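Local coordinates for protein Afp3 (Serratia entomophila, PDB 6RBN) that probably forms part of the contractile sheath that surrounds the inner tube of the anti-feeding prophage, a phage-tail-like injection system, at residues Thr27-Val33 with Ile153-Pro159; Phe36-Lys40 with Tyr56-Asp61; Asp108-Ala114 with Pro265-Pro269; Leu117-Gly122 with Ala272-Val277; Tyr208-Pro214 with Val299-Val304. Numbering follows the deposited sequence.

Interaction 1. Residues Thr27-Val33 with Ile153-Pro159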
# COMPACT_ATOMS: atom_id res chain seq x y z
N THR D 27 -43.58 5.25 -37.80
CA THR D 27 -43.52 4.37 -38.96
C THR D 27 -44.81 4.32 -39.76
O THR D 27 -44.82 3.74 -40.85
CB THR D 27 -43.15 2.95 -38.51
OG1 THR D 27 -44.16 2.46 -37.62
CG2 THR D 27 -41.82 2.95 -37.79
N ALA D 28 -45.89 4.90 -39.25
CA ALA D 28 -47.18 4.91 -39.95
C ALA D 28 -47.72 6.33 -39.88
O ALA D 28 -48.45 6.69 -38.96
CB ALA D 28 -48.15 3.91 -39.33
N VAL D 29 -47.35 7.14 -40.87
CA VAL D 29 -47.85 8.50 -41.02
C VAL D 29 -48.52 8.61 -42.38
O VAL D 29 -47.85 8.72 -43.41
CB VAL D 29 -46.72 9.54 -40.86
CG1 VAL D 29 -47.26 10.94 -41.02
CG2 VAL D 29 -46.02 9.39 -39.53
N PRO D 30 -49.84 8.58 -42.43
CA PRO D 30 -50.55 8.51 -43.71
C PRO D 30 -50.89 9.88 -44.30
O PRO D 30 -50.75 10.92 -43.65
CB PRO D 30 -51.83 7.75 -43.35
CG PRO D 30 -52.06 8.11 -41.94
CD PRO D 30 -50.73 8.27 -41.30
N LEU D 31 -51.36 9.85 -45.55
CA LEU D 31 -51.78 11.04 -46.29
C LEU D 31 -53.16 10.78 -46.88
O LEU D 31 -53.29 10.30 -48.02
CB LEU D 31 -50.77 11.42 -47.37
CG LEU D 31 -51.12 12.64 -48.22
CD1 LEU D 31 -51.16 13.90 -47.41
CD2 LEU D 31 -50.18 12.77 -49.38
N PHE D 32 -54.21 11.10 -46.14
CA PHE D 32 -55.56 10.80 -46.59
C PHE D 32 -55.99 11.80 -47.65
O PHE D 32 -56.13 12.99 -47.37
CB PHE D 32 -56.53 10.81 -45.42
CG PHE D 32 -56.23 9.77 -44.38
CD1 PHE D 32 -56.49 8.44 -44.63
CD2 PHE D 32 -55.70 10.13 -43.16
CE1 PHE D 32 -56.21 7.49 -43.69
CE2 PHE D 32 -55.43 9.18 -42.22
CZ PHE D 32 -55.69 7.86 -42.48
N VAL D 33 -56.19 11.32 -48.87
CA VAL D 33 -56.67 12.13 -49.98
C VAL D 33 -58.16 11.86 -50.09
O VAL D 33 -58.59 10.82 -50.58
CB VAL D 33 -55.94 11.81 -51.29
CG1 VAL D 33 -56.50 12.63 -52.43
CG2 VAL D 33 -54.45 12.06 -51.13
N ILE D 153 -44.10 11.30 -44.79
CA ILE D 153 -45.21 10.44 -45.19
C ILE D 153 -44.70 9.02 -45.44
O ILE D 153 -43.72 8.82 -46.16
CB ILE D 153 -45.93 11.01 -46.42
CG1 ILE D 153 -46.82 12.19 -46.04
CG2 ILE D 153 -46.77 9.95 -47.13
CD1 ILE D 153 -46.20 13.51 -46.26
N THR D 154 -45.37 8.04 -44.83
CA THR D 154 -45.06 6.63 -45.04
C THR D 154 -46.18 5.88 -45.75
O THR D 154 -45.92 5.10 -46.67
CB THR D 154 -44.76 5.94 -43.70
OG1 THR D 154 -45.91 6.02 -42.86
CG2 THR D 154 -43.60 6.62 -43.01
N LEU D 155 -47.43 6.09 -45.35
CA LEU D 155 -48.59 5.44 -45.95
C LEU D 155 -49.36 6.44 -46.81
O LEU D 155 -49.26 7.65 -46.61
CB LEU D 155 -49.51 4.88 -44.86
CG LEU D 155 -48.93 3.80 -43.96
CD1 LEU D 155 -49.88 3.51 -42.82
CD2 LEU D 155 -48.65 2.54 -44.75
N LEU D 156 -50.11 5.93 -47.79
CA LEU D 156 -50.94 6.80 -48.62
C LEU D 156 -52.41 6.69 -48.27
O LEU D 156 -52.94 7.59 -47.61
CB LEU D 156 -50.67 6.50 -50.09
CG LEU D 156 -49.21 6.79 -50.47
CD1 LEU D 156 -48.89 6.35 -51.88
CD2 LEU D 156 -48.88 8.25 -50.28
N ALA D 157 -53.09 5.58 -48.60
CA ALA D 157 -54.41 5.19 -48.08
C ALA D 157 -55.51 6.25 -48.27
O ALA D 157 -55.95 6.87 -47.31
CB ALA D 157 -54.31 4.81 -46.60
N SER D 158 -55.92 6.48 -49.51
CA SER D 158 -56.98 7.47 -49.79
C SER D 158 -58.37 6.94 -49.43
O SER D 158 -58.83 5.99 -50.08
CB SER D 158 -56.95 7.89 -51.25
OG SER D 158 -57.38 6.83 -52.08
N PRO D 159 -59.08 7.53 -48.44
CA PRO D 159 -60.35 6.97 -47.91
C PRO D 159 -61.62 7.53 -48.54
O PRO D 159 -62.41 8.25 -47.91
CB PRO D 159 -60.26 7.34 -46.43
CG PRO D 159 -59.57 8.68 -46.46
CD PRO D 159 -58.61 8.66 -47.62
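Ile153 opens the contact with its side chain against Leu31, CG1 lying 4.2 Å from Leu31 CB. Thr154 OG1 receives a hydrogen bond from Val29 N (2.7 Å) and donates one to Thr27 O (3.2 Å). The neighbouring amides converge on one carbonyl: Thr154 N at 2.9 Å and Leu155 N at 3.3 Å both donate to Val29 O. Leu155 packs CD1 on Ala28 CB (3.9 Å) and CB on Pro30 CB (4.0 Å), and its carbonyl O takes a CA-H···O contact from Pro30 CA at 3.3 Å. Here the loop that follows helix 143-149 runs beside the entry to strand 31-34, which is outermost within this chain in a mixed sheet and neighbours strand 127-130. The two backbones run 47° apart, yet the loop does not join the sheet as a regular strand; beyond the amide of Leu155 the bonding weakens, Leu31 N donating only weakly to Leu155 O (3.2 Å) and Leu156 O (3.4 Å). Leu156 O stands 2.8 Å from Leu31 O, two acceptors that share no bond. Ala157 brings its O to 3.2 Å from Phe32 CD1 and its CB to 4.4 Å from Phe32 CE1. Ser158 then sets CB 3.4 Å from Val33 O, beside helix 163-172. Pro159 brings CG to 3.6 Å from Phe32 CD1, next to Ala272 of helix 271-284 and Ala114 of helix 111-120.

Interaction 2. Residues Phe36-Lys40 with Tyr56-Asp61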
# COMPACT_ATOMS: atom_id res chain seq x y z
N PHE D 36 -62.17 16.65 -48.11
CA PHE D 36 -62.18 17.43 -46.89
C PHE D 36 -62.53 18.87 -47.21
O PHE D 36 -62.02 19.45 -48.17
CB PHE D 36 -60.82 17.37 -46.19
CG PHE D 36 -60.44 15.99 -45.74
CD1 PHE D 36 -61.03 15.42 -44.63
CD2 PHE D 36 -59.47 15.28 -46.43
CE1 PHE D 36 -60.68 14.15 -44.22
CE2 PHE D 36 -59.11 14.01 -46.02
CZ PHE D 36 -59.72 13.45 -44.92
N THR D 37 -63.42 19.45 -46.41
CA THR D 37 -63.88 20.81 -46.65
C THR D 37 -63.25 21.74 -45.63
O THR D 37 -63.55 21.65 -44.43
CB THR D 37 -65.41 20.89 -46.56
OG1 THR D 37 -65.82 20.53 -45.24
CG2 THR D 37 -66.04 19.94 -47.56
N PRO D 38 -62.36 22.64 -46.05
CA PRO D 38 -61.72 23.55 -45.09
C PRO D 38 -62.68 24.62 -44.59
O PRO D 38 -63.73 24.87 -45.17
CB PRO D 38 -60.59 24.17 -45.91
CG PRO D 38 -60.36 23.23 -47.04
CD PRO D 38 -61.72 22.70 -47.37
N LEU D 39 -62.29 25.24 -43.49
CA LEU D 39 -63.00 26.41 -42.99
C LEU D 39 -62.39 27.69 -43.55
O LEU D 39 -63.08 28.49 -44.20
CB LEU D 39 -62.99 26.43 -41.45
CG LEU D 39 -63.83 25.34 -40.80
CD1 LEU D 39 -63.65 25.35 -39.30
CD2 LEU D 39 -65.29 25.54 -41.15
N LYS D 40 -61.11 27.90 -43.31
CA LYS D 40 -60.43 29.02 -43.95
C LYS D 40 -59.76 28.55 -45.24
O LYS D 40 -59.01 27.58 -45.21
CB LYS D 40 -59.40 29.64 -43.01
CG LYS D 40 -60.02 30.38 -41.84
CD LYS D 40 -58.97 31.09 -41.00
CE LYS D 40 -58.59 30.29 -39.77
NZ LYS D 40 -57.74 29.12 -40.10
N TYR D 56 -58.40 18.77 -36.20
CA TYR D 56 -59.26 18.64 -37.38
C TYR D 56 -60.50 19.50 -37.26
O TYR D 56 -60.96 20.08 -38.25
CB TYR D 56 -59.64 17.17 -37.58
CG TYR D 56 -60.54 16.95 -38.78
CD1 TYR D 56 -60.03 17.01 -40.07
CD2 TYR D 56 -61.89 16.66 -38.61
CE1 TYR D 56 -60.85 16.80 -41.16
CE2 TYR D 56 -62.70 16.46 -39.70
CZ TYR D 56 -62.18 16.53 -40.97
OH TYR D 56 -62.99 16.32 -42.05
N THR D 57 -61.06 19.61 -36.05
CA THR D 57 -62.29 20.37 -35.87
C THR D 57 -62.07 21.87 -35.95
O THR D 57 -63.02 22.61 -36.20
CB THR D 57 -62.94 20.02 -34.53
OG1 THR D 57 -62.04 20.36 -33.47
CG2 THR D 57 -63.25 18.54 -34.47
N ILE D 58 -60.84 22.34 -35.76
CA ILE D 58 -60.56 23.76 -35.84
C ILE D 58 -60.23 24.16 -37.27
O ILE D 58 -60.70 25.19 -37.77
CB ILE D 58 -59.43 24.13 -34.86
CG1 ILE D 58 -59.88 23.85 -33.43
CG2 ILE D 58 -59.03 25.59 -35.00
CD1 ILE D 58 -58.77 23.95 -32.43
N LEU D 59 -59.44 23.35 -37.97
CA LEU D 59 -59.00 23.70 -39.31
C LEU D 59 -60.04 23.35 -40.36
O LEU D 59 -60.29 24.12 -41.29
CB LEU D 59 -57.67 23.01 -39.63
CG LEU D 59 -56.50 23.46 -38.76
CD1 LEU D 59 -55.27 22.63 -39.07
CD2 LEU D 59 -56.21 24.93 -38.99
N PHE D 60 -60.67 22.19 -40.23
CA PHE D 60 -61.63 21.70 -41.21
C PHE D 60 -63.03 21.68 -40.63
O PHE D 60 -63.24 21.61 -39.42
CB PHE D 60 -61.24 20.29 -41.68
CG PHE D 60 -59.98 20.24 -42.48
CD1 PHE D 60 -60.01 20.46 -43.85
CD2 PHE D 60 -58.77 20.00 -41.87
CE1 PHE D 60 -58.85 20.42 -44.59
CE2 PHE D 60 -57.60 19.96 -42.61
CZ PHE D 60 -57.65 20.17 -43.97
N ASP D 61 -64.01 21.75 -41.53
CA ASP D 61 -65.41 21.61 -41.13
C ASP D 61 -65.69 20.15 -40.83
O ASP D 61 -65.54 19.29 -41.70
CB ASP D 61 -66.32 22.13 -42.24
CG ASP D 61 -67.75 22.35 -41.77
OD1 ASP D 61 -68.05 22.12 -40.58
OD2 ASP D 61 -68.59 22.76 -42.60
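A single beta bridge, pairing Pro38 with Phe60 at a CA-CA distance of 4.3 Å, fastens the loop after strand 31-34 to the end of helix 53-59. Ahead of the bridge, Phe36 CD1 lies 3.4 Å from Tyr56 OH, the two rings meeting obliquely with planes at 78°, and Phe36 CB lies 4.0 Å from Phe60 CD1. Leu115 and Leu128 touch both Phe36 and Tyr56, placing these rings against helix 111-120 and strand 127-130. Thr37 supplies the first backbone link: Asp61 N donates to Thr37 O at 2.9 Å. The bridge asks no amide hydrogen of Pro38, since its bonds come from Thr37 and Leu39; Pro38 CG rests 4.0 Å from Phe60 CE1. Phe60 is the first residue to leave helical angles, while its own amide still bonds back to Tyr56 O at 2.9 Å, so the chain straightens where the loop meets it. Leu39 completes the bridge, its N donating to Leu59 O at 3.2 Å. Leu39 has the largest buried area of any residue here; its side chain lies along the last helical turn, with CD2 3.7 Å from Asp61 CB and CD1 3.3 Å from Ile58 O.

Interaction 3. Residues Asp108-Ala114 with Pro265-Pro269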
# COMPACT_ATOMS: atom_id res chain seq x y z
N ASP D 108 -73.78 11.94 -49.11
CA ASP D 108 -73.44 12.04 -47.71
C ASP D 108 -71.94 12.26 -47.56
O ASP D 108 -71.14 11.51 -48.14
CB ASP D 108 -73.87 10.78 -46.96
CG ASP D 108 -73.70 10.91 -45.47
OD1 ASP D 108 -74.54 11.59 -44.84
OD2 ASP D 108 -72.73 10.36 -44.93
N PRO D 109 -71.52 13.28 -46.81
CA PRO D 109 -70.08 13.50 -46.60
C PRO D 109 -69.49 12.46 -45.67
O PRO D 109 -69.98 12.26 -44.55
CB PRO D 109 -70.03 14.90 -45.99
CG PRO D 109 -71.33 15.52 -46.35
CD PRO D 109 -72.32 14.41 -46.32
N THR D 110 -68.44 11.79 -46.13
CA THR D 110 -67.85 10.67 -45.40
C THR D 110 -66.37 10.88 -45.09
O THR D 110 -65.74 9.97 -44.54
CB THR D 110 -68.01 9.38 -46.20
OG1 THR D 110 -67.38 9.52 -47.48
CG2 THR D 110 -69.48 9.03 -46.39
N ALA D 111 -65.80 12.04 -45.43
CA ALA D 111 -64.39 12.26 -45.17
C ALA D 111 -64.11 12.56 -43.70
O ALA D 111 -63.06 12.17 -43.18
CB ALA D 111 -63.87 13.40 -46.04
N SER D 112 -65.04 13.23 -43.02
CA SER D 112 -64.87 13.48 -41.59
C SER D 112 -65.19 12.25 -40.76
O SER D 112 -64.68 12.13 -39.64
CB SER D 112 -65.76 14.64 -41.15
OG SER D 112 -65.65 14.86 -39.76
N VAL D 113 -66.03 11.35 -41.26
CA VAL D 113 -66.32 10.11 -40.55
C VAL D 113 -65.13 9.16 -40.63
O VAL D 113 -64.83 8.45 -39.67
CB VAL D 113 -67.61 9.47 -41.13
CG1 VAL D 113 -67.95 8.16 -40.44
CG2 VAL D 113 -68.77 10.44 -41.01
N ALA D 114 -64.40 9.18 -41.75
CA ALA D 114 -63.28 8.27 -41.94
C ALA D 114 -62.09 8.63 -41.06
O ALA D 114 -61.29 7.76 -40.72
CB ALA D 114 -62.86 8.25 -43.41
N PRO D 265 -77.02 3.20 -42.98
CA PRO D 265 -75.63 2.83 -42.72
C PRO D 265 -74.73 3.13 -43.90
O PRO D 265 -74.90 2.55 -44.97
CB PRO D 265 -75.71 1.32 -42.48
CG PRO D 265 -77.10 1.09 -42.04
CD PRO D 265 -77.93 2.06 -42.81
N LEU D 266 -73.77 4.04 -43.72
CA LEU D 266 -72.87 4.44 -44.79
C LEU D 266 -71.69 3.49 -44.85
O LEU D 266 -71.14 3.08 -43.82
CB LEU D 266 -72.42 5.89 -44.59
CG LEU D 266 -71.75 6.35 -43.30
CD1 LEU D 266 -70.23 6.28 -43.36
CD2 LEU D 266 -72.19 7.76 -42.95
N SER D 267 -71.30 3.12 -46.07
CA SER D 267 -70.24 2.15 -46.30
C SER D 267 -68.95 2.89 -46.62
O SER D 267 -68.90 3.68 -47.57
CB SER D 267 -70.61 1.20 -47.44
OG SER D 267 -70.67 1.89 -48.67
N LEU D 268 -67.91 2.63 -45.84
CA LEU D 268 -66.62 3.25 -46.02
C LEU D 268 -65.61 2.27 -46.58
O LEU D 268 -65.66 1.07 -46.26
CB LEU D 268 -66.09 3.80 -44.69
CG LEU D 268 -66.80 5.05 -44.20
CD1 LEU D 268 -66.32 5.44 -42.83
CD2 LEU D 268 -66.53 6.15 -45.18
N PRO D 269 -64.69 2.73 -47.42
CA PRO D 269 -63.54 1.91 -47.78
C PRO D 269 -62.62 1.75 -46.58
O PRO D 269 -62.44 2.70 -45.80
CB PRO D 269 -62.88 2.71 -48.90
CG PRO D 269 -63.29 4.09 -48.66
CD PRO D 269 -64.67 4.02 -48.11
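Leu268 and Leu266, two residues apart on strand 266-268, point the same way and account for most of the strand's share of this small contact of 244 Å². Leu268 is the more deeply buried of the pair. Its CD2 approaches Thr110 CB at 3.7 Å, while CD1 meets Val113 CG1 at 4.0 Å and the backbone of Ala114 at CA (4.2 Å), so the leucine fits into the groove between the residue that precedes the helix and its first turn. Leu266 sits further out: its CD1 lies 4.2 Å from both Thr110 CG2 and Val113 CG1, and CD2 comes within 3.3 Å of Asp108 OD2. Thr110 is the third main participant, its methyl and CB facing the two leucines while its carbonyl O accepts the helical bond from Ala114 N at 3.2 Å. No hydrogen bond crosses between the segments, and the closest CA pair, Ala114 and Leu268, is 7.3 Å apart. The strand spends its backbone bonds on Val211 and Val213. This is helix-on-sheet packing, with the weakly bonded start of helix 111-120 laid against a strand that is outermost within this chain in an antiparallel sheet.

Interaction 4. Residues Leu117-Gly122 with Ala272-Val277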
# COMPACT_ATOMS: atom_id res chain seq x y z
N LEU D 117 -62.77 7.25 -37.38
CA LEU D 117 -62.40 5.85 -37.29
C LEU D 117 -60.89 5.63 -37.38
O LEU D 117 -60.42 4.56 -37.01
CB LEU D 117 -63.10 5.06 -38.38
CG LEU D 117 -64.61 5.07 -38.23
CD1 LEU D 117 -65.21 4.42 -39.43
CD2 LEU D 117 -65.01 4.34 -36.96
N TYR D 118 -60.14 6.62 -37.87
CA TYR D 118 -58.69 6.52 -37.85
C TYR D 118 -58.14 6.70 -36.45
O TYR D 118 -57.27 5.94 -36.01
CB TYR D 118 -58.08 7.54 -38.81
CG TYR D 118 -56.57 7.61 -38.74
CD1 TYR D 118 -55.79 6.58 -39.23
CD2 TYR D 118 -55.94 8.71 -38.17
CE1 TYR D 118 -54.41 6.65 -39.16
CE2 TYR D 118 -54.57 8.77 -38.09
CZ TYR D 118 -53.81 7.75 -38.59
OH TYR D 118 -52.45 7.81 -38.52
N PHE D 119 -58.63 7.71 -35.72
CA PHE D 119 -58.08 7.97 -34.39
C PHE D 119 -58.63 7.00 -33.35
O PHE D 119 -58.03 6.81 -32.29
CB PHE D 119 -58.35 9.42 -33.98
CG PHE D 119 -57.60 10.43 -34.78
CD1 PHE D 119 -56.25 10.63 -34.57
CD2 PHE D 119 -58.24 11.21 -35.72
CE1 PHE D 119 -55.55 11.57 -35.29
CE2 PHE D 119 -57.55 12.15 -36.45
CZ PHE D 119 -56.20 12.33 -36.24
N GLN D 120 -59.78 6.37 -33.64
CA GLN D 120 -60.28 5.33 -32.74
C GLN D 120 -59.47 4.05 -32.85
O GLN D 120 -59.47 3.24 -31.92
CB GLN D 120 -61.75 5.03 -33.02
CG GLN D 120 -62.71 6.10 -32.54
CD GLN D 120 -64.15 5.78 -32.89
OE1 GLN D 120 -64.44 4.76 -33.50
NE2 GLN D 120 -65.06 6.68 -32.52
N ASN D 121 -58.80 3.84 -33.97
CA ASN D 121 -58.04 2.63 -34.21
C ASN D 121 -56.54 2.82 -34.04
O ASN D 121 -55.77 1.94 -34.43
CB ASN D 121 -58.33 2.10 -35.61
CG ASN D 121 -59.72 1.52 -35.73
OD1 ASN D 121 -60.15 0.75 -34.89
ND2 ASN D 121 -60.43 1.91 -36.77
N GLY D 122 -56.11 3.94 -33.47
CA GLY D 122 -54.70 4.25 -33.39
C GLY D 122 -54.34 5.45 -34.25
O GLY D 122 -54.22 5.34 -35.47
N ALA D 272 -58.92 3.88 -44.23
CA ALA D 272 -58.76 4.80 -43.10
C ALA D 272 -58.64 4.04 -41.79
O ALA D 272 -58.05 4.53 -40.82
CB ALA D 272 -59.94 5.77 -43.05
N LEU D 273 -59.21 2.83 -41.73
CA LEU D 273 -59.13 2.04 -40.51
C LEU D 273 -57.85 1.23 -40.46
O LEU D 273 -57.26 1.05 -39.39
CB LEU D 273 -60.35 1.12 -40.39
CG LEU D 273 -61.70 1.66 -39.92
CD1 LEU D 273 -62.44 2.42 -41.01
CD2 LEU D 273 -62.55 0.53 -39.40
N ILE D 274 -57.41 0.72 -41.61
CA ILE D 274 -56.20 -0.10 -41.65
C ILE D 274 -54.96 0.76 -41.44
O ILE D 274 -53.96 0.32 -40.86
CB ILE D 274 -56.15 -0.90 -42.97
CG1 ILE D 274 -57.39 -1.78 -43.10
CG2 ILE D 274 -54.94 -1.80 -43.03
CD1 ILE D 274 -57.55 -2.78 -41.98
N ALA D 275 -55.02 2.03 -41.87
CA ALA D 275 -53.95 2.97 -41.56
C ALA D 275 -53.88 3.25 -40.07
O ALA D 275 -52.82 3.59 -39.54
CB ALA D 275 -54.14 4.26 -42.35
N GLY D 276 -55.02 3.13 -39.37
CA GLY D 276 -55.00 3.23 -37.93
C GLY D 276 -54.36 2.02 -37.27
O GLY D 276 -53.58 2.17 -36.32
N VAL D 277 -54.67 0.82 -37.76
CA VAL D 277 -54.20 -0.38 -37.06
C VAL D 277 -52.75 -0.68 -37.38
O VAL D 277 -52.13 -1.54 -36.75
CB VAL D 277 -55.09 -1.59 -37.37
CG1 VAL D 277 -56.55 -1.27 -37.11
CG2 VAL D 277 -54.86 -2.09 -38.78
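Tyr118, in the t rotamer, swings its ring alongside helix 271-284 although its CA-to-CB bond points sideways. The ring edge faces two carbonyls, with CD1 3.4 Å from Ala272 O and CE1 3.5 Å from Ala275 O, and CE1 also touches Ala275 CB at 4.0 Å. The ring of Phe32 packs edge-to-face with it. Just before it in sequence, Leu117 (m, t) meets Leu273 (m, p), CD1 to CD1 at 3.8 Å. What results is a close helix-helix contact between the end of helix 111-120, with the turn that follows it, and the first half of helix 271-284, its closeness allowed by glycine. A CB on Gly276 would collide with Asn121 CB, and one on Gly122 would clash with Gly276 O; Gly122 also has backbone angles that themselves call for glycine. Gly276 CA makes a CA-H···O contact with Gly122 O at 3.3 Å, and Asn121 O stands only 2.9 Å from Gly276 O, two acceptors with no bond between them. Asn121, in the m rotamer, has the largest buried area: ND2 lies over Leu273 CG at 3.4 Å, CB meets Val277 CG1 at 4.1 Å, and OD1 accepts a hydrogen bond from Asn297 N.

Interaction 5. Residues Tyr208-Pro214 with Val299-Val304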
# COMPACT_ATOMS: atom_id res chain seq x y z
N TYR D 208 -60.16 -5.67 -49.31
CA TYR D 208 -61.38 -5.76 -50.12
C TYR D 208 -62.67 -5.22 -49.50
O TYR D 208 -63.26 -4.32 -50.10
CB TYR D 208 -61.58 -7.20 -50.62
CG TYR D 208 -62.96 -7.47 -51.17
CD1 TYR D 208 -63.39 -6.90 -52.35
CD2 TYR D 208 -63.81 -8.34 -50.51
CE1 TYR D 208 -64.66 -7.15 -52.83
CE2 TYR D 208 -65.07 -8.61 -51.00
CZ TYR D 208 -65.49 -8.02 -52.16
OH TYR D 208 -66.74 -8.29 -52.65
N PRO D 209 -63.18 -5.71 -48.36
CA PRO D 209 -64.59 -5.42 -48.04
C PRO D 209 -64.79 -4.01 -47.53
O PRO D 209 -64.06 -3.53 -46.66
CB PRO D 209 -64.92 -6.44 -46.94
CG PRO D 209 -63.79 -7.41 -46.94
CD PRO D 209 -62.62 -6.59 -47.31
N ASN D 210 -65.78 -3.33 -48.11
CA ASN D 210 -66.21 -2.05 -47.57
C ASN D 210 -66.86 -2.26 -46.21
O ASN D 210 -67.54 -3.26 -45.97
CB ASN D 210 -67.19 -1.35 -48.51
CG ASN D 210 -66.52 -0.76 -49.71
OD1 ASN D 210 -65.45 -0.16 -49.61
ND2 ASN D 210 -67.14 -0.90 -50.87
N VAL D 211 -66.63 -1.31 -45.31
CA VAL D 211 -66.99 -1.46 -43.91
C VAL D 211 -68.06 -0.43 -43.59
O VAL D 211 -67.91 0.75 -43.90
CB VAL D 211 -65.75 -1.28 -43.01
CG1 VAL D 211 -66.12 -1.54 -41.61
CG2 VAL D 211 -64.65 -2.23 -43.44
N GLU D 212 -69.15 -0.88 -42.97
CA GLU D 212 -70.34 -0.06 -42.80
C GLU D 212 -70.41 0.53 -41.39
O GLU D 212 -70.10 -0.14 -40.41
CB GLU D 212 -71.60 -0.88 -43.08
CG GLU D 212 -71.74 -1.27 -44.54
CD GLU D 212 -72.99 -2.08 -44.80
OE1 GLU D 212 -73.66 -2.46 -43.82
OE2 GLU D 212 -73.29 -2.34 -45.98
N VAL D 213 -70.83 1.79 -41.33
CA VAL D 213 -70.85 2.56 -40.09
C VAL D 213 -72.29 3.00 -39.86
O VAL D 213 -72.95 3.46 -40.80
CB VAL D 213 -69.93 3.79 -40.17
CG1 VAL D 213 -69.91 4.56 -38.85
CG2 VAL D 213 -68.54 3.39 -40.58
N PRO D 214 -72.83 2.87 -38.63
CA PRO D 214 -74.18 3.36 -38.33
C PRO D 214 -74.32 4.88 -38.42
O PRO D 214 -73.31 5.58 -38.29
CB PRO D 214 -74.41 2.89 -36.89
CG PRO D 214 -73.49 1.73 -36.73
CD PRO D 214 -72.28 2.07 -37.53
N VAL D 299 -66.63 0.51 -35.96
CA VAL D 299 -67.55 -0.11 -36.91
C VAL D 299 -68.19 -1.40 -36.41
O VAL D 299 -67.67 -2.07 -35.51
CB VAL D 299 -66.82 -0.37 -38.23
CG1 VAL D 299 -66.35 0.93 -38.82
CG2 VAL D 299 -65.63 -1.27 -37.97
N SER D 300 -69.32 -1.76 -37.02
CA SER D 300 -70.11 -2.92 -36.60
C SER D 300 -69.97 -4.10 -37.55
O SER D 300 -69.63 -5.21 -37.12
CB SER D 300 -71.58 -2.52 -36.47
OG SER D 300 -72.12 -2.17 -37.73
N ASP D 301 -70.22 -3.89 -38.85
CA ASP D 301 -70.29 -5.00 -39.78
C ASP D 301 -69.78 -4.56 -41.15
O ASP D 301 -69.89 -3.39 -41.51
CB ASP D 301 -71.72 -5.54 -39.89
CG ASP D 301 -71.79 -6.91 -40.55
OD1 ASP D 301 -70.74 -7.48 -40.90
OD2 ASP D 301 -72.92 -7.42 -40.71
N VAL D 302 -69.22 -5.51 -41.89
CA VAL D 302 -68.76 -5.29 -43.25
C VAL D 302 -69.94 -5.32 -44.21
O VAL D 302 -71.04 -5.75 -43.84
CB VAL D 302 -67.70 -6.32 -43.66
CG1 VAL D 302 -66.43 -6.13 -42.87
CG2 VAL D 302 -68.24 -7.72 -43.46
N SER D 303 -69.72 -4.89 -45.45
CA SER D 303 -70.79 -4.87 -46.44
C SER D 303 -71.01 -6.24 -47.07
O SER D 303 -72.13 -6.58 -47.44
CB SER D 303 -70.49 -3.83 -47.52
OG SER D 303 -69.37 -4.22 -48.29
N VAL D 304 -69.94 -7.03 -47.21
CA VAL D 304 -70.01 -8.36 -47.79
C VAL D 304 -69.35 -9.33 -46.82
O VAL D 304 -68.17 -9.16 -46.49
CB VAL D 304 -69.34 -8.44 -49.17
CG1 VAL D 304 -69.30 -9.87 -49.66
CG2 VAL D 304 -70.06 -7.57 -50.17
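Valines form the apolar side of this meeting of strands 211-213 and 301-302. Val211 projects between two of them: its CG1 presses on Val299 CB at 3.6 Å and its CG2 approaches Val302 CG1 at 4.3 Å. Val299, curling back where its segment begins, also fills the space beside Val213, CG1 to CG2 at 3.7 Å. On the other flank Pro209 extends the same apolar surface, with CB 4.3 Å from Val302 CB, and the phenol end of Tyr208 reaches Val304, OH to CG2 at 4.2 Å. The backbones are antiparallel, and Val211 and Val302 form a non-hydrogen-bonded pair with CA atoms 4.3 Å apart. Glu212 turns to the opposite face, where its side chain lies along the strand and brings OE2 to 3.5 Å from Ser303 CB. Ser303 faces Asn210, donating both N (2.8 Å) and OG (3.1 Å) to Asn210 O; Glu212 N donates to Asp301 O at 3.0 Å. Strand 211-213 is the central strand of a three-stranded antiparallel sheet, with 266-268 along its other edge. Leu117 and Leu330 add to the apolar side. The chemistry is thus divided: few hydrogen bonds cross, two of them converging on Asn210 O, so the pairing of the strands is loose and the contact leans on close packing of Val211, Val299 and Val302, whose side chains are buried.

Overall arrangement
Interactions 1, 3, 4 and 5 meet round helices 111-120 and 271-284. Interaction 4, where these helices pack together, has its centre 11 Å from that of interaction 1 and 14 Å from those of interactions 3 and 5. Pro159 joins interaction 1 to both Ala114 and Ala272, and Leu117 joins interaction 4 to Leu268, Val213 and Val299. Interactions 3 and 5 share one sheet, their centres 11 Å apart, with Leu268 N 2.7 Å from Val211 O. Interaction 2 lies outermost, about 24 Å from the chain centre, and meets interaction 3 through Phe36 and Tyr56 on Ala111 and Ser112; its helix also touches Thr320 of the neighbouring Afp2 chain.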